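PDB 6AQZ: gdp-l-fucose synthetase from Naegleria fowleri, which makes GDP-L-fucose from GDP-4-keto-6-deoxy-D-mannose by epimerisation and NADPH-dependent reduction, as a member of the NAD-dependent epimerase/dehydratase family. Local coordinates for the interface of chains A and B. Coordinates in Å, arbitrary orientation; residue numbers count along the deposited sequence, not the author numbering. Chains: chain A/B, gdp-l-fucose synthetase.

The interface of chains A and B. Residues chain A 168, 171-172, 175; chain B 97-99.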
loop_
_atom_site.group_PDB
_atom_site.type_symbol
_atom_site.label_atom_id
_atom_site.label_comp_id
_atom_site.label_asym_id
_atom_site.label_seq_id
_atom_site.Cartn_x
_atom_site.Cartn_y
_atom_site.Cartn_z
ATOM N N LEU A 168 4.116 -4.806 6.120
ATOM C CA LEU A 168 5.327 -4.305 6.760
ATOM C C LEU A 168 5.784 -5.224 7.886
ATOM O O LEU A 168 6.991 -5.415 8.083
ATOM C CB LEU A 168 5.102 -2.884 7.289
ATOM C CG LEU A 168 6.385 -2.294 7.899
ATOM C CD1 LEU A 168 7.569 -2.394 6.926
ATOM C CD2 LEU A 168 6.158 -0.847 8.363
ATOM N N TRP A 171 7.585 -8.171 6.341
ATOM C CA TRP A 171 8.907 -7.756 5.894
ATOM C C TRP A 171 9.852 -7.556 7.078
ATOM O O TRP A 171 11.030 -7.916 7.001
ATOM C CB TRP A 171 8.775 -6.474 5.067
ATOM C CG TRP A 171 8.010 -6.689 3.802
ATOM C CD1 TRP A 171 7.995 -7.829 3.048
ATOM C CD2 TRP A 171 7.127 -5.762 3.146
ATOM N NE1 TRP A 171 7.177 -7.664 1.961
ATOM C CE2 TRP A 171 6.633 -6.408 1.989
ATOM C CE3 TRP A 171 6.707 -4.456 3.422
ATOM C CZ2 TRP A 171 5.754 -5.791 1.102
ATOM C CZ3 TRP A 171 5.825 -3.846 2.545
ATOM C CH2 TRP A 171 5.357 -4.516 1.398
ATOM N N TYR A 172 9.351 -7.025 8.197
ATOM C CA TYR A 172 10.224 -6.917 9.365
ATOM C C TYR A 172 10.527 -8.285 9.970
ATOM O O TYR A 172 11.604 -8.467 10.543
ATOM C CB TYR A 172 9.637 -5.992 10.441
ATOM C CG TYR A 172 10.113 -4.561 10.305
ATOM C CD1 TYR A 172 11.473 -4.271 10.232
ATOM C CD2 TYR A 172 9.206 -3.496 10.270
ATOM C CE1 TYR A 172 11.911 -2.974 10.112
ATOM C CE2 TYR A 172 9.639 -2.192 10.152
ATOM C CZ TYR A 172 10.986 -1.941 10.083
ATOM O OH TYR A 172 11.409 -0.647 9.965
ATOM N N LYS A 175 13.455 -9.411 7.927
ATOM C CA LYS A 175 14.690 -8.780 8.377
ATOM C C LYS A 175 15.170 -9.383 9.701
ATOM O O LYS A 175 16.364 -9.660 9.865
ATOM C CB LYS A 175 14.487 -7.270 8.489
ATOM C CG LYS A 175 15.748 -6.508 8.839
ATOM C CD LYS A 175 15.485 -5.013 8.903
ATOM C CE LYS A 175 16.749 -4.234 9.180
ATOM N NZ LYS A 175 16.533 -2.769 9.059
ATOM N N PHE B 97 17.318 -5.144 2.411
ATOM C CA PHE B 97 16.083 -5.566 3.067
ATOM C C PHE B 97 14.849 -5.070 2.333
ATOM O O PHE B 97 14.812 -3.933 1.863
ATOM C CB PHE B 97 16.059 -5.073 4.508
ATOM C CG PHE B 97 17.179 -5.615 5.317
ATOM C CD1 PHE B 97 17.264 -6.980 5.554
ATOM C CD2 PHE B 97 18.172 -4.782 5.807
ATOM C CE1 PHE B 97 18.296 -7.503 6.291
ATOM C CE2 PHE B 97 19.218 -5.304 6.542
ATOM C CZ PHE B 97 19.279 -6.667 6.780
ATOM N N LYS B 98 13.868 -5.965 2.158
ATOM C CA LYS B 98 12.582 -5.543 1.610
ATOM C C LYS B 98 11.994 -4.372 2.385
ATOM O O LYS B 98 11.351 -3.509 1.787
ATOM C CB LYS B 98 11.559 -6.679 1.615
ATOM C CG LYS B 98 11.623 -7.642 0.479
ATOM C CD LYS B 98 10.441 -8.579 0.552
ATOM C CE LYS B 98 10.418 -9.560 -0.588
ATOM N NZ LYS B 98 9.311 -10.525 -0.393
ATOM N N VAL B 99 12.231 -4.313 3.700
ATOM C CA VAL B 99 11.758 -3.186 4.507
ATOM C C VAL B 99 12.220 -1.864 3.904
ATOM O O VAL B 99 11.435 -0.919 3.743
ATOM C CB VAL B 99 12.237 -3.333 5.960
ATOM C CG1 VAL B 99 12.074 -2.027 6.691
ATOM C CG2 VAL B 99 11.460 -4.402 6.644
HETATM O O HOH W 1 12.842 -6.819 5.024
#
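Helix 156-179 of chain A packs against the start of helix 98-118 of chain B, where B:Val99 in the first turn and B:Phe97 in the preceding loop lean on A:Tyr172, A:Trp171 and A:Lys175. The two methyls of B:Val99 share the phenol ring: CG2 sits over one face toward the rim, 3.8 Å from the ring centroid of A:Tyr172, while CG1 reaches the hydroxyl end, 3.6 Å from A:Tyr172 CZ. B:Val99 CG2 also rests on the main-chain carbonyl of A:Trp171 and touches A:Trp171 CB at 3.7 Å, which sets this methyl between the tyrosine face and the tryptophan backbone. The extended chain of A:Lys175, whose CG is anti to the backbone N (chi1 -175°), crosses one face of the B:Phe97 ring at about a right angle; A:Lys175 CG lies over the ring near B:Phe97 CD1, 3.8 Å from the ring centroid, and A:Lys175 CE is 3.7 Å from B:Phe97 CD2. On the other flank the aliphatic part of B:Lys98 crosses the indole, its CD 3.6 Å from A:Trp171 CD1 on the pyrrole ring. Direct polar bonds are absent from this patch, which is one half of a two-fold-related pair in an interface consistent with a dimer, and its packing is mainly apolar. A water bridges the two chains, 2.9 Å from the carbonyl A:Trp171 O; it accepts a hydrogen bond from the backbone N-H of B:Val99 at the helix start, with its oxygen 2.9 Å from B:Val99 N and an angle of 152° at the hydrogen.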